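Local coordinates for amidase, hydantoinase/carbamoylase family (Paraburkholderia phymatum, PDB 6C0D), which probably hydrolyses N-carbamoyl-L-amino acids as a zinc-dependent, homodimeric amidase of the peptidase M20 family, at residues 39-44 / 90-95; 101-106 / 195-200; 129-134 / 366-371; 208-213 / 381-386. All blocks are in the same frame, centred on the assembly; numbering follows the deposited sequence. Where two conformers were deposited one is given.

Contact 1 of 4, residues 39-44 / 90-95; sequences VRLSLS and SDTQPT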
loop_
_atom_site.group_PDB
_atom_site.type_symbol
_atom_site.label_atom_id
_atom_site.label_comp_id
_atom_site.label_asym_id
_atom_site.label_seq_id
_atom_site.Cartn_x
_atom_site.Cartn_y
_atom_site.Cartn_z
ATOM N N VAL A 39 24.016 12.683 -12.405
ATOM C CA VAL A 39 23.079 11.976 -13.268
ATOM C C VAL A 39 23.830 11.633 -14.544
ATOM O O VAL A 39 24.144 12.521 -15.350
ATOM C CB VAL A 39 21.823 12.805 -13.558
ATOM C CG1 VAL A 39 20.969 12.116 -14.620
ATOM C CG2 VAL A 39 21.035 13.005 -12.276
ATOM N N ARG A 40 24.132 10.348 -14.726
ATOM C CA ARG A 40 24.980 9.933 -15.842
ATOM C C ARG A 40 24.557 8.511 -16.229
ATOM O O ARG A 40 25.227 7.519 -15.912
ATOM C CB ARG A 40 26.461 10.017 -15.470
ATOM C CG ARG A 40 27.416 9.905 -16.636
ATOM C CD ARG A 40 28.827 10.342 -16.265
ATOM N NE ARG A 40 29.411 9.478 -15.250
ATOM C CZ ARG A 40 29.915 9.897 -14.094
ATOM N NH1 ARG A 40 29.924 11.194 -13.796
ATOM N NH2 ARG A 40 30.421 9.017 -13.242
ATOM N N LEU A 41 23.421 8.415 -16.924
ATOM C CA LEU A 41 22.886 7.117 -17.321
ATOM C C LEU A 41 23.663 6.551 -18.505
ATOM O O LEU A 41 24.042 7.286 -19.420
ATOM C CB LEU A 41 21.403 7.231 -17.682
ATOM C CG LEU A 41 20.469 7.902 -16.668
ATOM C CD1 LEU A 41 19.016 7.694 -17.060
ATOM C CD2 LEU A 41 20.727 7.407 -15.254
ATOM N N SER A 42 23.881 5.233 -18.487
ATOM C CA SER A 42 24.643 4.556 -19.538
ATOM C C SER A 42 24.230 5.010 -20.935
ATOM O O SER A 42 23.046 5.014 -21.272
ATOM C CB SER A 42 24.454 3.045 -19.426
ATOM O OG SER A 42 24.959 2.546 -18.210
ATOM N N LEU A 43 25.224 5.394 -21.737
ATOM C CA LEU A 43 25.126 5.730 -23.156
ATOM C C LEU A 43 24.385 7.035 -23.429
ATOM O O LEU A 43 24.170 7.369 -24.601
ATOM C CB LEU A 43 24.466 4.608 -23.973
ATOM C CG LEU A 43 25.106 3.233 -23.775
ATOM C CD1 LEU A 43 24.339 2.182 -24.556
ATOM C CD2 LEU A 43 26.568 3.264 -24.176
ATOM N N SER A 44 23.976 7.776 -22.402
ATOM C CA SER A 44 23.470 9.123 -22.609
ATOM C C SER A 44 24.606 10.017 -23.100
ATOM O O SER A 44 25.783 9.692 -22.914
ATOM C CB SER A 44 22.894 9.672 -21.310
ATOM O OG SER A 44 23.930 9.827 -20.351
ATOM N N SER A 90 31.108 3.612 -14.216
ATOM C CA SER A 90 30.950 5.057 -14.105
ATOM C C SER A 90 29.564 5.541 -14.514
ATOM O O SER A 90 29.336 6.758 -14.540
ATOM C CB SER A 90 32.033 5.781 -14.925
ATOM O OG SER A 90 31.966 5.411 -16.298
ATOM N N ASP A 91 28.632 4.635 -14.825
ATOM C CA ASP A 91 27.244 5.014 -15.023
ATOM C C ASP A 91 26.544 5.104 -13.671
ATOM O O ASP A 91 26.978 4.514 -12.678
ATOM C CB ASP A 91 26.509 4.011 -15.927
ATOM C CG ASP A 91 26.356 2.621 -15.283
ATOM O OD1 ASP A 91 27.374 1.986 -14.934
ATOM O OD2 ASP A 91 25.210 2.154 -15.134
ATOM N N THR A 92 25.445 5.844 -13.641
ATOM C CA THR A 92 24.698 6.056 -12.414
ATOM C C THR A 92 23.256 5.608 -12.593
ATOM O O THR A 92 22.780 5.358 -13.705
ATOM C CB THR A 92 24.703 7.533 -11.995
ATOM O OG1 THR A 92 23.860 8.272 -12.891
ATOM C CG2 THR A 92 26.118 8.102 -12.019
ATOM N N GLN A 93 22.571 5.508 -11.463
ATOM C CA GLN A 93 21.119 5.494 -11.431
ATOM C C GLN A 93 20.605 6.916 -11.618
ATOM O O GLN A 93 21.389 7.868 -11.631
ATOM C CB GLN A 93 20.652 4.896 -10.110
ATOM C CG GLN A 93 20.308 3.439 -10.214
ATOM C CD GLN A 93 20.439 2.739 -8.892
ATOM O OE1 GLN A 93 20.695 3.372 -7.866
ATOM N NE2 GLN A 93 20.277 1.422 -8.901
ATOM N N PRO A 94 19.290 7.105 -11.779
ATOM C CA PRO A 94 18.774 8.483 -11.890
ATOM C C PRO A 94 19.126 9.364 -10.701
ATOM O O PRO A 94 19.303 10.576 -10.872
ATOM C CB PRO A 94 17.261 8.272 -12.018
ATOM C CG PRO A 94 17.144 6.956 -12.685
ATOM C CD PRO A 94 18.252 6.113 -12.117
ATOM N N THR A 95 19.251 8.790 -9.506
ATOM C CA THR A 95 19.659 9.535 -8.323
ATOM C C THR A 95 21.027 9.070 -7.826
ATOM O O THR A 95 21.138 8.576 -6.699
ATOM C CB THR A 95 18.625 9.370 -7.208
ATOM O OG1 THR A 95 18.504 7.981 -6.881
ATOM C CG2 THR A 95 17.265 9.893 -7.644
HETATM O O HOH W 1 23.143 3.809 -15.904
#
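R40 and T92 tie the loop before helix 45-60 to the loop that follows strand 83-88. The latter continues directly from the zinc ligand H89, and D91 completes a His-x-Asp sequence familiar from M20 peptidases. Two bonds join R40 and T92: T92 N donates to R40 O at 2.8 Å, and R40 N donates to T92 OG1, a hydroxyl that itself donates to Q93 O. The R40 guanidinium meets S90 O side-on, with both NE and NH2 pointing at that one oxygen, which lies 13° from the guanidinium plane; NH1 goes to F31 O. Water fills the third polar link, accepting from S42 N at 3.0 Å and donating to D91 OD2 and T92 O. D91 OD2 also takes E135 N, while S42 OG bonds to D133 OD1, so the segment 129-134 and its successor complete the network. Van der Waals contacts gather around P94: V39 CG2 touches P94 O, and L41, whose CG is anti to the carbonyl carbon (chi1 -52°), brings CD2 to 3.3 Å from T92 O and, as an apolar contact, 4.2 Å from P94 CD.

Contact 2 of 4, residues 101-106 / 195-200; sequences GALGVI and PHIEQG. With ZN (zinc ion), chain B.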
loop_
_atom_site.group_PDB
_atom_site.type_symbol
_atom_site.label_atom_id
_atom_site.label_comp_id
_atom_site.label_asym_id
_atom_site.label_seq_id
_atom_site.Cartn_x
_atom_site.Cartn_y
_atom_site.Cartn_z
ATOM N N GLY A 101 30.780 3.779 -7.887
ATOM C CA GLY A 101 31.358 3.388 -9.154
ATOM C C GLY A 101 32.574 4.206 -9.531
ATOM O O GLY A 101 33.642 3.639 -9.773
ATOM N N ALA A 102 32.433 5.539 -9.563
ATOM C CA ALA A 102 33.544 6.414 -9.927
ATOM C C ALA A 102 34.784 6.142 -9.081
ATOM O O ALA A 102 35.913 6.168 -9.587
ATOM C CB ALA A 102 33.116 7.876 -9.782
ATOM N N LEU A 103 34.591 5.872 -7.791
ATOM C CA LEU A 103 35.731 5.624 -6.912
ATOM C C LEU A 103 36.663 4.558 -7.480
ATOM O O LEU A 103 37.878 4.768 -7.581
ATOM C CB LEU A 103 35.243 5.203 -5.526
ATOM C CG LEU A 103 36.376 5.118 -4.503
ATOM C CD1 LEU A 103 36.501 6.461 -3.763
ATOM C CD2 LEU A 103 36.145 3.972 -3.502
ATOM N N GLY A 104 36.116 3.397 -7.844
ATOM C CA GLY A 104 36.985 2.299 -8.250
ATOM C C GLY A 104 37.582 2.505 -9.630
ATOM O O GLY A 104 38.697 2.046 -9.900
ATOM N N VAL A 105 36.864 3.196 -10.519
ATOM C CA VAL A 105 37.420 3.513 -11.837
ATOM C C VAL A 105 38.640 4.410 -11.692
ATOM O O VAL A 105 39.700 4.147 -12.276
ATOM C CB VAL A 105 36.359 4.173 -12.741
ATOM C CG1 VAL A 105 36.998 4.583 -14.076
ATOM C CG2 VAL A 105 35.179 3.216 -12.985
ATOM N N ILE A 106 38.500 5.504 -10.925
ATOM C CA ILE A 106 39.615 6.439 -10.792
ATOM C C ILE A 106 40.720 5.863 -9.904
ATOM O O ILE A 106 41.912 6.101 -10.159
ATOM C CB ILE A 106 39.116 7.797 -10.279
ATOM C CG1 ILE A 106 38.064 8.371 -11.238
ATOM C CG2 ILE A 106 40.285 8.775 -10.088
ATOM C CD1 ILE A 106 38.558 8.488 -12.686
ATOM N N PRO A 195 37.586 -1.526 -6.044
ATOM C CA PRO A 195 37.295 -0.669 -4.884
ATOM C C PRO A 195 35.901 -0.077 -5.030
ATOM O O PRO A 195 35.444 0.196 -6.139
ATOM C CB PRO A 195 38.362 0.436 -4.969
ATOM C CG PRO A 195 39.382 -0.054 -6.050
ATOM C CD PRO A 195 38.528 -0.888 -6.977
ATOM N N HIS A 196 35.221 0.128 -3.902
ATOM C CA HIS A 196 33.868 0.693 -3.956
ATOM C C HIS A 196 33.550 1.373 -2.625
ATOM O O HIS A 196 34.059 0.966 -1.581
ATOM C CB HIS A 196 32.854 -0.433 -4.253
ATOM C CG HIS A 196 31.567 0.028 -4.871
ATOM N ND1 HIS A 196 30.572 0.644 -4.146
ATOM C CD2 HIS A 196 31.097 -0.080 -6.137
ATOM C CE1 HIS A 196 29.553 0.923 -4.941
ATOM N NE2 HIS A 196 29.850 0.498 -6.154
ATOM N N ILE A 197 32.671 2.391 -2.652
ATOM C CA ILE A 197 32.187 2.957 -1.402
ATOM C C ILE A 197 31.177 2.004 -0.774
ATOM O O ILE A 197 30.584 1.149 -1.442
ATOM C CB ILE A 197 31.543 4.342 -1.612
ATOM C CG1 ILE A 197 30.336 4.197 -2.555
ATOM C CG2 ILE A 197 32.540 5.335 -2.143
ATOM C CD1 ILE A 197 29.329 5.337 -2.442
ATOM N N GLU A 198 30.950 2.188 0.522
ATOM C CA GLU A 198 29.774 1.655 1.201
ATOM C C GLU A 198 29.164 2.766 2.054
ATOM O O GLU A 198 29.779 3.205 3.030
ATOM C CB GLU A 198 30.130 0.455 2.081
ATOM C CG GLU A 198 28.872 -0.232 2.555
ATOM C CD GLU A 198 28.992 -0.962 3.876
ATOM O OE1 GLU A 198 28.631 -2.156 3.853
ATOM O OE2 GLU A 198 29.382 -0.364 4.926
ATOM N N GLN A 199 27.962 3.204 1.677
ATOM C CA GLN A 199 27.140 4.123 2.458
ATOM C C GLN A 199 26.176 3.397 3.395
ATOM O O GLN A 199 25.651 4.021 4.328
ATOM C CB GLN A 199 26.358 5.037 1.498
ATOM C CG GLN A 199 25.405 6.052 2.126
ATOM C CD GLN A 199 24.616 6.816 1.076
ATOM O OE1 GLN A 199 24.795 8.022 0.905
ATOM N NE2 GLN A 199 23.743 6.114 0.361
ATOM N N GLY A 200 25.975 2.089 3.191
ATOM C CA GLY A 200 24.917 1.370 3.891
ATOM C C GLY A 200 25.003 1.455 5.402
ATOM O O GLY A 200 23.985 1.632 6.082
HETATM ZN ZN ZN B . 28.431 0.680 -7.761
HETATM O O HOH W 2 32.133 3.208 -5.375
HETATM O O HOH W 3 33.718 1.862 -7.254
HETATM O O HOH W 4 26.412 0.239 -7.338
HETATM O O HOH W 5 28.864 -1.517 -8.023
#
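L103 lays its CD2 methyl over the backbone of strand 189-198, 3.8 Å from H196 C, with P195 CB and I197 CG2 (4.1 Å) flanking it. Its CG stands anti to the backbone N (chi1 -172°), which carries the isobutyl group from the first turn of the helix down to the strand. At the next residue, G104, there is no side chain to hold the backbones apart: its CA packs on the P195 ring and makes a CA-H...O contact with P195 O at 3.4 Å.

Polar links between the segments run through two bridging waters. One accepts from both G101 N and I197 N and sits on one face of the H196 ring, over its centre; the other accepts from G104 N and donates to P195 O at 2.6 Å.

H196 is a first-shell zinc ligand. NE2 reaches the metal at 2.2 Å, while H89, D100 and two waters complete the five-ligand site. On the far side of the imidazole, ND1 donates to I197 O at 2.8 Å, nearly straight (176°), in the ring plane and on a carbonyl lone pair. This bond fixes the rotation of the ring and would be expected to make NE2 a better donor to zinc.

In the M20 catalytic domain, helix 102-117 has G101 at its N-cap position beside the metal site, and its turn 102-106 runs nearly antiparallel to strand 195-198 (154°), the axes 6.3 Å apart. P195 and H196 also touch strand 83-88, L103 and I197 pack on V383 of strand 378-384, and A102 and I106 face helix 18-30.

Contact 3 of 4, residues 129-134 / 366-371; sequences ASWIDE and SHDAQV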
loop_
_atom_site.group_PDB
_atom_site.type_symbol
_atom_site.label_atom_id
_atom_site.label_comp_id
_atom_site.label_asym_id
_atom_site.label_seq_id
_atom_site.Cartn_x
_atom_site.Cartn_y
_atom_site.Cartn_z
ATOM N N ALA A 129 39.293 -0.510 -15.959
ATOM C CA ALA A 129 38.001 -0.691 -16.619
ATOM C C ALA A 129 36.891 0.152 -16.002
ATOM O O ALA A 129 36.819 0.305 -14.777
ATOM C CB ALA A 129 37.554 -2.155 -16.575
ATOM N N SER A 130 36.008 0.663 -16.866
ATOM C CA SER A 130 34.675 1.127 -16.471
ATOM C C SER A 130 33.660 0.276 -17.228
ATOM O O SER A 130 33.416 0.510 -18.418
ATOM C CB SER A 130 34.471 2.614 -16.764
ATOM O OG SER A 130 33.119 2.984 -16.511
ATOM N N TRP A 131 33.081 -0.716 -16.549
ATOM C CA TRP A 131 32.117 -1.603 -17.196
ATOM C C TRP A 131 30.811 -0.865 -17.448
ATOM O O TRP A 131 30.261 -0.245 -16.535
ATOM C CB TRP A 131 31.838 -2.824 -16.323
ATOM C CG TRP A 131 33.056 -3.464 -15.744
ATOM C CD1 TRP A 131 33.407 -3.526 -14.419
ATOM C CD2 TRP A 131 34.102 -4.127 -16.467
ATOM N NE1 TRP A 131 34.598 -4.207 -14.278
ATOM C CE2 TRP A 131 35.049 -4.577 -15.518
ATOM C CE3 TRP A 131 34.323 -4.394 -17.829
ATOM C CZ2 TRP A 131 36.196 -5.279 -15.882
ATOM C CZ3 TRP A 131 35.475 -5.078 -18.194
ATOM C CH2 TRP A 131 36.396 -5.514 -17.225
ATOM N N ILE A 132 30.286 -0.964 -18.675
ATOM C CA ILE A 132 29.056 -0.246 -19.018
ATOM C C ILE A 132 27.872 -0.819 -18.242
ATOM O O ILE A 132 27.776 -2.032 -18.013
ATOM C CB ILE A 132 28.805 -0.303 -20.544
ATOM C CG1 ILE A 132 27.618 0.581 -20.957
ATOM C CG2 ILE A 132 28.538 -1.743 -21.006
ATOM C CD1 ILE A 132 27.854 2.069 -20.740
ATOM N N ASP A 133 26.973 0.072 -17.811
ATOM C CA ASP A 133 25.617 -0.261 -17.352
ATOM C C ASP A 133 25.583 -1.271 -16.205
ATOM O O ASP A 133 24.750 -2.182 -16.175
ATOM C CB ASP A 133 24.730 -0.744 -18.508
ATOM C CG ASP A 133 23.269 -0.354 -18.305
ATOM O OD1 ASP A 133 23.037 0.617 -17.549
ATOM O OD2 ASP A 133 22.357 -1.004 -18.878
ATOM N N GLU A 134 26.439 -1.061 -15.211
ATOM C CA GLU A 134 26.277 -1.813 -13.972
ATOM C C GLU A 134 24.903 -1.556 -13.359
ATOM O O GLU A 134 24.299 -2.461 -12.776
ATOM C CB GLU A 134 27.387 -1.448 -12.986
ATOM C CG GLU A 134 27.417 -2.273 -11.713
ATOM C CD GLU A 134 26.464 -1.755 -10.648
ATOM O OE1 GLU A 134 26.012 -0.588 -10.748
ATOM O OE2 GLU A 134 26.147 -2.530 -9.723
ATOM N N SER A 366 25.051 -5.785 -4.780
ATOM C CA SER A 366 25.645 -6.438 -5.937
ATOM C C SER A 366 26.597 -5.489 -6.667
ATOM O O SER A 366 26.478 -4.266 -6.586
ATOM C CB SER A 366 24.554 -6.943 -6.888
ATOM O OG SER A 366 23.666 -5.915 -7.275
ATOM N N HIS A 367 27.551 -6.075 -7.388
ATOM C CA HIS A 367 28.615 -5.337 -8.067
ATOM C C HIS A 367 29.081 -6.145 -9.267
ATOM O O HIS A 367 28.861 -7.352 -9.335
ATOM C CB HIS A 367 29.836 -5.087 -7.169
ATOM C CG HIS A 367 29.511 -4.372 -5.897
ATOM N ND1 HIS A 367 29.221 -3.026 -5.863
ATOM C CD2 HIS A 367 29.414 -4.814 -4.619
ATOM C CE1 HIS A 367 28.953 -2.667 -4.618
ATOM N NE2 HIS A 367 29.073 -3.731 -3.842
ATOM N N ASP A 368 29.746 -5.466 -10.206
ATOM C CA ASP A 368 30.381 -6.172 -11.321
ATOM C C ASP A 368 31.293 -7.298 -10.840
ATOM O O ASP A 368 31.437 -8.316 -11.526
ATOM C CB ASP A 368 31.190 -5.196 -12.176
ATOM C CG ASP A 368 30.302 -4.264 -12.976
ATOM O OD1 ASP A 368 29.473 -4.768 -13.752
ATOM O OD2 ASP A 368 30.427 -3.032 -12.804
ATOM N N ALA A 369 31.912 -7.139 -9.669
ATOM C CA ALA A 369 32.817 -8.170 -9.162
ATOM C C ALA A 369 32.119 -9.515 -8.996
ATOM O O ALA A 369 32.771 -10.562 -9.066
ATOM C CB ALA A 369 33.417 -7.736 -7.821
ATOM N N GLN A 370 30.806 -9.519 -8.749
ATOM C CA GLN A 370 30.137 -10.805 -8.595
ATOM C C GLN A 370 30.093 -11.568 -9.916
ATOM O O GLN A 370 30.050 -12.806 -9.915
ATOM C CB GLN A 370 28.722 -10.614 -8.039
ATOM C CG GLN A 370 27.694 -10.249 -9.057
ATOM C CD GLN A 370 26.403 -9.812 -8.407
ATOM O OE1 GLN A 370 26.422 -9.284 -7.301
ATOM N NE2 GLN A 370 25.279 -10.029 -9.087
ATOM N N VAL A 371 30.073 -10.850 -11.040
ATOM C CA VAL A 371 30.119 -11.488 -12.355
ATOM C C VAL A 371 31.541 -11.950 -12.670
ATOM O O VAL A 371 31.764 -13.078 -13.133
ATOM C CB VAL A 371 29.595 -10.513 -13.427
ATOM C CG1 VAL A 371 29.865 -11.036 -14.852
ATOM C CG2 VAL A 371 28.096 -10.240 -13.218
HETATM O O HOH W 6 28.633 -4.010 -16.187
HETATM O O HOH W 7 24.006 -3.007 -8.252
#
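D368 places its carboxylate between the indole of W131 and the aliphatic part of E134. CG of D368 lies anti to the carbonyl carbon, directing the group at segment 129-134. OD2 comes to the pyrrole edge of the indole, 3.4 Å from W131 CD1 and near the ring plane, with the carboxylate turned 65° against the ring. The same OD2 touches E134 CG at 3.3 Å. The two carboxylates stand almost perpendicular, their planes 82° apart, and their oxygens stay apart, E134 OE2 and D368 OD2 5.3 Å from each other. E134 bends at chi2 (-84°), carrying its carboxylate past D368 to the S366 side, where OE2 lies 2.6 Å from a water, probably its donor, that also lies beside S366 OG. In sequence E134 and E135 match the Glu-Glu pair of the M20 catalytic domain, whose first member acts as general base in relatives; E134 lies about 4 Å from the zinc, side chain to metal. H367, next to D368, brings its ring against that of H196. The polar ends have further partners: W131 NE1 bonds to Y192 OH, and D368 OD1 is held by S144 OG and by a water that donates 2.7 Å to it and 2.8 Å to I132 O.

Contact 4 of 4, residues 208-213 / 381-386; sequences KLIGVV and LFVPSI. With EDO (1,2-ethanediol), chain J.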
loop_
_atom_site.group_PDB
_atom_site.type_symbol
_atom_site.label_atom_id
_atom_site.label_comp_id
_atom_site.label_asym_id
_atom_site.label_seq_id
_atom_site.Cartn_x
_atom_site.Cartn_y
_atom_site.Cartn_z
ATOM N N LYS A 208 35.122 2.254 11.322
ATOM C CA LYS A 208 36.343 1.832 10.640
ATOM C C LYS A 208 36.449 2.537 9.289
ATOM O O LYS A 208 35.488 3.123 8.790
ATOM C CB LYS A 208 36.362 0.319 10.422
ATOM C CG LYS A 208 36.189 -0.536 11.654
ATOM C CD LYS A 208 37.465 -0.648 12.452
ATOM C CE LYS A 208 37.407 -1.873 13.347
ATOM N NZ LYS A 208 38.470 -1.867 14.373
ATOM N N LEU A 209 37.639 2.462 8.689
ATOM C CA LEU A 209 37.937 3.192 7.469
ATOM C C LEU A 209 38.070 2.303 6.235
ATOM O O LEU A 209 38.006 2.826 5.118
ATOM C CB LEU A 209 39.238 3.998 7.642
ATOM C CG LEU A 209 39.226 4.998 8.826
ATOM C CD1 LEU A 209 40.547 5.781 8.880
ATOM C CD2 LEU A 209 38.021 5.944 8.716
ATOM N N ILE A 210 38.304 1.002 6.406
ATOM C CA ILE A 210 38.620 0.111 5.286
ATOM C C ILE A 210 37.883 -1.192 5.497
ATOM O O ILE A 210 37.989 -1.789 6.574
ATOM C CB ILE A 210 40.131 -0.184 5.182
ATOM C CG1 ILE A 210 40.935 1.099 4.926
ATOM C CG2 ILE A 210 40.405 -1.274 4.095
ATOM C CD1 ILE A 210 40.713 1.734 3.554
ATOM N N GLY A 211 37.166 -1.658 4.474
ATOM C CA GLY A 211 36.557 -2.982 4.576
ATOM C C GLY A 211 37.123 -3.928 3.529
ATOM O O GLY A 211 37.241 -3.561 2.352
ATOM N N VAL A 212 37.502 -5.133 3.948
ATOM C CA VAL A 212 37.965 -6.178 3.030
ATOM C C VAL A 212 36.787 -7.112 2.806
ATOM O O VAL A 212 36.347 -7.776 3.744
ATOM C CB VAL A 212 39.160 -6.944 3.611
ATOM C CG1 VAL A 212 39.566 -8.112 2.659
ATOM C CG2 VAL A 212 40.352 -5.990 3.849
ATOM N N VAL A 213 36.292 -7.190 1.575
ATOM C CA VAL A 213 35.033 -7.897 1.313
ATOM C C VAL A 213 35.257 -9.411 1.272
ATOM O O VAL A 213 36.114 -9.921 0.533
ATOM C CB VAL A 213 34.390 -7.375 0.021
ATOM C CG1 VAL A 213 33.152 -8.210 -0.361
ATOM C CG2 VAL A 213 33.974 -5.875 0.207
ATOM N N LEU A 381 37.421 -3.861 -2.164
ATOM C CA LEU A 381 37.866 -3.068 -1.025
ATOM C C LEU A 381 36.860 -1.950 -0.826
ATOM O O LEU A 381 36.559 -1.232 -1.784
ATOM C CB LEU A 381 39.261 -2.477 -1.283
ATOM C CG LEU A 381 39.895 -1.776 -0.077
ATOM C CD1 LEU A 381 40.397 -2.863 0.878
ATOM C CD2 LEU A 381 41.036 -0.866 -0.516
ATOM N N PHE A 382 36.355 -1.786 0.407
ATOM C CA PHE A 382 35.351 -0.766 0.713
ATOM C C PHE A 382 35.961 0.412 1.482
ATOM O O PHE A 382 36.857 0.225 2.312
ATOM C CB PHE A 382 34.217 -1.344 1.569
ATOM C CG PHE A 382 33.164 -2.109 0.793
ATOM C CD1 PHE A 382 33.195 -2.164 -0.596
ATOM C CD2 PHE A 382 32.159 -2.786 1.465
ATOM C CE1 PHE A 382 32.216 -2.864 -1.295
ATOM C CE2 PHE A 382 31.159 -3.476 0.769
ATOM C CZ PHE A 382 31.195 -3.504 -0.611
ATOM N N VAL A 383 35.462 1.612 1.183
ATOM C CA VAL A 383 35.683 2.792 2.017
ATOM C C VAL A 383 34.323 3.285 2.479
ATOM O O VAL A 383 33.308 3.077 1.796
ATOM C CB VAL A 383 36.445 3.911 1.287
ATOM C CG1 VAL A 383 37.851 3.449 0.930
ATOM C CG2 VAL A 383 35.676 4.396 0.064
ATOM N N PRO A 384 34.228 3.916 3.651
ATOM C CA PRO A 384 32.904 4.292 4.151
ATOM C C PRO A 384 32.330 5.462 3.373
ATOM O O PRO A 384 33.053 6.293 2.816
ATOM C CB PRO A 384 33.158 4.685 5.615
ATOM C CG PRO A 384 34.610 5.004 5.680
ATOM C CD PRO A 384 35.294 4.206 4.628
ATOM N N SER A 385 31.010 5.556 3.408
ATOM C CA SER A 385 30.325 6.753 2.949
ATOM C C SER A 385 29.288 7.156 3.996
ATOM O O SER A 385 28.709 6.303 4.679
ATOM C CB SER A 385 29.687 6.528 1.569
ATOM O OG SER A 385 29.844 7.651 0.725
ATOM N N ILE A 386 29.105 8.457 4.156
ATOM C CA ILE A 386 28.222 8.976 5.198
ATOM C C ILE A 386 26.820 9.095 4.627
ATOM O O ILE A 386 26.657 9.399 3.445
ATOM C CB ILE A 386 28.725 10.325 5.740
HETATM C C1 EDO J . 34.485 5.987 9.406
HETATM O O1 EDO J . 33.445 5.006 9.292
HETATM C C2 EDO J . 33.961 7.398 9.159
HETATM O O2 EDO J . 34.046 8.134 10.392
#
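G211 and F382 form the hydrogen-bonded pair of an antiparallel ladder between strands 210-227 and 378-384, with V212 and L381 as the non-hydrogen-bonded pair beside it. Both backbone groups of G211 are satisfied by F382: G211 N donates to F382 O at 2.9 Å, and G211 O accepts from F382 N at 2.8 Å. The second bond is straighter (175°) and lies in the carbonyl plane, whereas the first donor is tilted 32° from it. CA-H...O contacts from I210 and L381 add to the same two oxygens. V212 turns its backbone groups outward to M359 and M361 of strand 358-363, so strand 210-227 is bonded on both flanks. Toward the strand end, P384 has no N-H to give and instead rests CD on L209 O. K208 O accepts from a 1,2-ethanediol hydroxyl, probably from the crystallisation liquor, and K208 NZ reaches G356 O.

Side chains pack on both faces. I210 CG2 meets L381 CD1 at 3.6 Å, on the side of helix 399-419. Toward the zinc side, the F382 ring packs near H196 and carries V213 CG2 in a CH-pi contact, 3.5 Å from its centroid and 4° off the ring normal.

Overall arrangement
The contacts form a chain through the catalytic domain, from the loops of contact 1 to the strand pair of contact 4, whose centres are 23 Å apart. Contact 2 lies between, its centre 15 Å from that of contact 1, 11 Å from contact 3 and only 9 Å from contact 4; strand 189-198 of contact 2 lies next to strand 378-384 of contact 4. Contacts 1 and 3 meet through probable hydrogen bonds, S90 OG to S130 OG and S42 OG to D133 OD1. In sequence, contact 1 closes before the others open; contact 3 interlocks with both 2 and 4. The zinc site joins H89 and D100, close in sequence, to the distant H196.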